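Local atomic coordinates of ML032222a iGluR (Mnemiopsis leidyi, PDB entry 4YKI), a protein that probably forms a subunit of a ctenophore glycine-activated ionotropic glutamate receptor channel; its ligand-binding domain binds glycine. Residues R61-L66 with I90-N95; G75-L80 with D86-D91. All coordinates share one frame; numbering follows the deposited sequence.

Contact 1. Residues R61-L66 with I90-N95; sequences RKFGAL and IDLSTN. With GLY (glycine), chain E.
With chi1 at -89°, Phe63 swings its ring from the loop 61-66 toward Ile90, Asp91 and Leu92, while Ile90 sets CG1 anti to its own backbone N and thereby brings that branch obliquely to the CE2/CZ end of the ring. Phe63 CE2 lies 3.8 Å from Ile90 CG1. The Leu92 methyl CD1 comes to the ring's edge, close to its plane, 4.2 Å from Phe63 CD2. Phe63 CE2 also meets Asp91 O obliquely at 3.7 Å, and the Asp91 carboxylate stands almost perpendicular to the ring, the planes 82° apart.

One face of the ring rests on the bound glycine, whose CA sits 3.4 Å above the ring plane, displaced toward the rim. Segment 90-95 grips both ends of the ligand. The glycine N donates to Asp91 O at 2.9 Å, with a second, weak bond to Asp91 OD2; at the other end Ser93 N donates to the ligand's OXT at 2.9 Å in a nearly straight bond (174°). Farther along, a water donates to Gly64 O and accepts from Asn95 ND2.

Chemically the pocket divides its work: Asp91 and Glu188 OE1 accept from the ammonium, N-H donors of Ser93, His145 and the Arg98 guanidinium meet the carboxylate, and an aromatic face closes over the small carbon skeleton, as in the amino-acid sites of glutamate receptor ligand-binding domains.

Contact 2. Residues G75-L80 with D86-D91; sequences GMIRDL and DMIAID. With GLY (glycine), chain E.
Ile88 is the main bump of strand 87-89, and it enters a hollow on helix 75-80 walled by Met76, Ile77 and Leu80. Its CG1 lies anti to the carbonyl carbon (chi1 -60°) and chi2 is extended, which carries CD1 up to the helix backbone, 3.5 Å from Met76 O. Around that methyl the walls close in: Ile77 CD1 meets Ile88 CD1 at 3.9 Å, the two side chains crossing at about a right angle, and Leu80 CD2 flanks Ile88 CD1 at 3.8 Å. The other branch, Ile88 CG2, faces the sulfur of Met76, with SD 3.9 Å away.

One helix side chain fills a hollow in return. The Leu80 methyl CD1 settles on the backbone where Asp86 joins Met87, 3.5 Å from Asp86 C. Met76, bent at chi3 (-77°), turns CE toward Ile90, at the corner after strand 87-89, for a methyl-to-methyl contact with Ile90 CG2 at 4.1 Å.

The axes of the short helix and strand segments run 8.7 Å apart at 153°, so the two pack nearly antiparallel. Asp86 points its side chain away from the helix and forms a salt bridge with Arg11, while Met87 packs against Leu12 and Phe216 beyond. The side chains that meet are apolar, and their methyls also rest on backbone atoms, which implies an interface held by shape and dispersion, with charge kept to its margin.

In the fold
The two contacts lie close together, their centres about 7 Å apart, and share Ile90 and Asp91. Along the chain come loop 61-66, helix 75-81, strand 87-89 and, after a corner at Ile90, strand 91-93. That corner moves the chain from the three-stranded parallel sheet, where 87-89 is an outer strand beside 9-13, into the mixed sheet beside 202-218. Contact 2 thus packs the helix on the first sheet, and contact 1 sits at and just past the corner, at the glycine. Met76 CE stands about 3.5 Å above the Phe63 ring plane, on the face opposite the glycine CA, so the helix packing backs the ligand-covering ring.

Contact 1. Residues R61-L66 with I90-N95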
# COMPACT_ATOMS: atom_id res chain seq x y z
N ARG B 61 26.44 2.03 6.27
CA ARG B 61 25.73 2.46 5.06
C ARG B 61 24.80 1.38 4.46
O ARG B 61 24.52 1.36 3.28
CB ARG B 61 26.71 3.08 4.05
CG ARG B 61 27.43 4.39 4.54
CD ARG B 61 26.44 5.59 4.77
NE ARG B 61 27.11 6.89 4.87
CZ ARG B 61 27.64 7.39 5.99
NH1 ARG B 61 27.59 6.70 7.12
NH2 ARG B 61 28.21 8.59 5.98
N LYS B 62 24.30 0.52 5.33
CA LYS B 62 23.33 -0.50 4.94
C LYS B 62 21.89 -0.09 5.29
O LYS B 62 21.65 0.69 6.21
CB LYS B 62 23.62 -1.83 5.64
CG LYS B 62 25.05 -2.34 5.53
CD LYS B 62 25.53 -2.43 4.10
CE LYS B 62 26.95 -2.95 4.06
NZ LYS B 62 27.60 -2.79 2.74
N PHE B 63 20.93 -0.65 4.57
CA PHE B 63 19.53 -0.49 4.92
C PHE B 63 19.21 -1.31 6.18
O PHE B 63 18.69 -0.78 7.16
CB PHE B 63 18.61 -0.85 3.74
CG PHE B 63 18.31 0.31 2.83
CD1 PHE B 63 19.29 0.84 2.01
CD2 PHE B 63 17.06 0.88 2.82
CE1 PHE B 63 19.01 1.92 1.19
CE2 PHE B 63 16.78 1.96 2.00
CZ PHE B 63 17.76 2.49 1.19
N GLY B 64 19.54 -2.60 6.15
CA GLY B 64 19.49 -3.45 7.33
C GLY B 64 18.84 -4.81 7.12
O GLY B 64 17.77 -4.92 6.49
N ALA B 65 19.48 -5.83 7.66
CA ALA B 65 18.98 -7.18 7.62
C ALA B 65 19.41 -7.89 8.89
O ALA B 65 20.30 -7.42 9.62
CB ALA B 65 19.52 -7.93 6.39
N LEU B 66 18.78 -9.03 9.15
CA LEU B 66 19.07 -9.83 10.33
C LEU B 66 20.09 -10.93 9.99
O LEU B 66 19.89 -11.73 9.06
CB LEU B 66 17.77 -10.47 10.84
CG LEU B 66 17.88 -11.39 12.06
CD1 LEU B 66 18.47 -10.70 13.26
CD2 LEU B 66 16.49 -11.88 12.39
N ILE B 90 13.04 6.97 4.62
CA ILE B 90 13.65 6.55 3.37
C ILE B 90 12.59 5.70 2.67
O ILE B 90 11.49 5.51 3.20
CB ILE B 90 14.97 5.77 3.66
CG1 ILE B 90 15.91 5.65 2.43
CG2 ILE B 90 14.66 4.40 4.27
CD1 ILE B 90 16.16 6.94 1.66
N ASP B 91 12.89 5.21 1.47
CA ASP B 91 12.09 4.14 0.87
C ASP B 91 12.42 2.84 1.58
O ASP B 91 13.22 2.04 1.11
CB ASP B 91 12.35 4.04 -0.63
CG ASP B 91 13.81 3.81 -1.00
OD1 ASP B 91 14.71 4.50 -0.47
OD2 ASP B 91 14.04 2.91 -1.88
N LEU B 92 11.78 2.62 2.73
CA LEU B 92 12.06 1.44 3.54
C LEU B 92 11.06 0.34 3.17
O LEU B 92 9.86 0.45 3.45
CB LEU B 92 12.02 1.70 5.04
CG LEU B 92 12.58 0.58 5.91
CD1 LEU B 92 14.09 0.40 5.72
CD2 LEU B 92 12.26 0.82 7.36
N SER B 93 11.56 -0.73 2.57
CA SER B 93 10.69 -1.81 2.11
C SER B 93 10.13 -2.61 3.27
O SER B 93 10.83 -2.88 4.26
CB SER B 93 11.46 -2.73 1.20
OG SER B 93 12.00 -1.96 0.14
N THR B 94 8.88 -3.01 3.13
CA THR B 94 8.21 -3.85 4.13
C THR B 94 8.55 -5.31 3.93
O THR B 94 8.33 -5.86 2.84
CB THR B 94 6.69 -3.64 4.10
OG1 THR B 94 6.18 -3.90 2.79
CG2 THR B 94 6.35 -2.23 4.53
N ASN B 95 9.11 -5.94 4.98
CA ASN B 95 9.31 -7.39 5.00
C ASN B 95 9.09 -7.94 6.40
O ASN B 95 9.16 -7.23 7.39
CB ASN B 95 10.64 -7.84 4.35
CG ASN B 95 11.88 -7.42 5.11
OD1 ASN B 95 12.04 -7.72 6.28
ND2 ASN B 95 12.82 -6.81 4.39
N GLY E . 14.68 0.00 -0.31
CA GLY E . 15.73 -0.91 0.18
C GLY E . 15.43 -1.53 1.53
O GLY E . 16.23 -2.39 1.96
OXT GLY E . 14.43 -1.14 2.17
O HOH W 1 15.96 -6.63 5.00

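Contact 2. Residues G75-L80 with D86-D91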
# COMPACT_ATOMS: atom_id res chain seq x y z
N GLY B 75 22.67 -1.81 9.76
CA GLY B 75 22.07 -0.75 8.97
C GLY B 75 21.19 0.21 9.74
O GLY B 75 21.30 0.39 10.95
N MET B 76 20.28 0.83 9.02
CA MET B 76 19.33 1.77 9.63
C MET B 76 18.44 1.06 10.64
O MET B 76 18.05 1.67 11.62
CB MET B 76 18.50 2.48 8.56
CG MET B 76 19.31 3.51 7.75
SD MET B 76 18.36 4.35 6.45
CE MET B 76 18.35 3.04 5.26
N ILE B 77 18.10 -0.20 10.38
CA ILE B 77 17.27 -0.95 11.32
C ILE B 77 17.97 -1.01 12.69
O ILE B 77 17.37 -0.74 13.72
CB ILE B 77 16.98 -2.38 10.82
CG1 ILE B 77 16.28 -2.39 9.45
CG2 ILE B 77 16.14 -3.12 11.86
CD1 ILE B 77 14.90 -1.80 9.41
N ARG B 78 19.26 -1.37 12.68
CA ARG B 78 20.01 -1.47 13.93
C ARG B 78 20.09 -0.14 14.66
O ARG B 78 19.95 -0.09 15.88
CB ARG B 78 21.42 -2.03 13.67
CG ARG B 78 22.31 -2.15 14.89
CD ARG B 78 21.76 -3.07 15.98
NE ARG B 78 22.73 -3.24 17.06
CZ ARG B 78 23.75 -4.10 17.05
NH1 ARG B 78 23.94 -4.94 16.05
NH2 ARG B 78 24.57 -4.12 18.08
N ASP B 79 20.30 0.95 13.92
CA ASP B 79 20.37 2.26 14.56
C ASP B 79 19.05 2.60 15.25
O ASP B 79 19.04 3.20 16.32
CB ASP B 79 20.71 3.35 13.54
CG ASP B 79 22.19 3.48 13.23
OD1 ASP B 79 23.02 2.71 13.75
OD2 ASP B 79 22.49 4.37 12.40
N LEU B 80 17.93 2.24 14.61
CA LEU B 80 16.62 2.48 15.22
C LEU B 80 16.46 1.64 16.51
O LEU B 80 16.06 2.16 17.53
CB LEU B 80 15.53 2.14 14.20
CG LEU B 80 14.10 2.48 14.59
CD1 LEU B 80 13.91 3.98 14.68
CD2 LEU B 80 13.13 1.93 13.59
N ASP B 86 14.78 7.78 15.80
CA ASP B 86 13.38 7.66 16.19
C ASP B 86 12.47 7.17 15.07
O ASP B 86 11.37 6.68 15.33
CB ASP B 86 12.88 9.03 16.61
CG ASP B 86 13.69 9.62 17.71
OD1 ASP B 86 13.87 8.90 18.70
OD2 ASP B 86 14.18 10.75 17.58
N MET B 87 12.91 7.34 13.83
CA MET B 87 12.15 6.94 12.67
C MET B 87 13.13 6.79 11.53
O MET B 87 14.10 7.54 11.48
CB MET B 87 11.07 8.00 12.35
CG MET B 87 10.17 7.66 11.16
SD MET B 87 8.72 8.74 10.99
CE MET B 87 9.45 10.23 10.31
N ILE B 88 12.88 5.84 10.64
CA ILE B 88 13.68 5.65 9.43
C ILE B 88 12.91 6.29 8.30
O ILE B 88 11.80 5.82 7.94
CB ILE B 88 13.96 4.17 9.16
CG1 ILE B 88 14.73 3.53 10.34
CG2 ILE B 88 14.74 4.03 7.86
CD1 ILE B 88 14.85 2.01 10.24
N ALA B 89 13.45 7.40 7.77
CA ALA B 89 12.81 8.19 6.71
C ALA B 89 13.53 7.95 5.39
O ALA B 89 14.54 8.61 5.08
CB ALA B 89 12.80 9.65 7.09
N ILE B 90 13.04 6.97 4.62
CA ILE B 90 13.65 6.55 3.37
C ILE B 90 12.59 5.70 2.67
O ILE B 90 11.49 5.51 3.20
CB ILE B 90 14.97 5.77 3.66
CG1 ILE B 90 15.91 5.65 2.43
CG2 ILE B 90 14.66 4.40 4.27
CD1 ILE B 90 16.16 6.94 1.66
N ASP B 91 12.89 5.21 1.47
CA ASP B 91 12.09 4.14 0.87
C ASP B 91 12.42 2.84 1.58
O ASP B 91 13.22 2.04 1.11
CB ASP B 91 12.35 4.04 -0.63
CG ASP B 91 13.81 3.81 -1.00
OD1 ASP B 91 14.71 4.50 -0.47
OD2 ASP B 91 14.04 2.91 -1.88
N GLY E . 14.68 0.00 -0.31
CA GLY E . 15.73 -0.91 0.18
C GLY E . 15.43 -1.53 1.53
O GLY E . 16.23 -2.39 1.96
OXT GLY E . 14.43 -1.14 2.17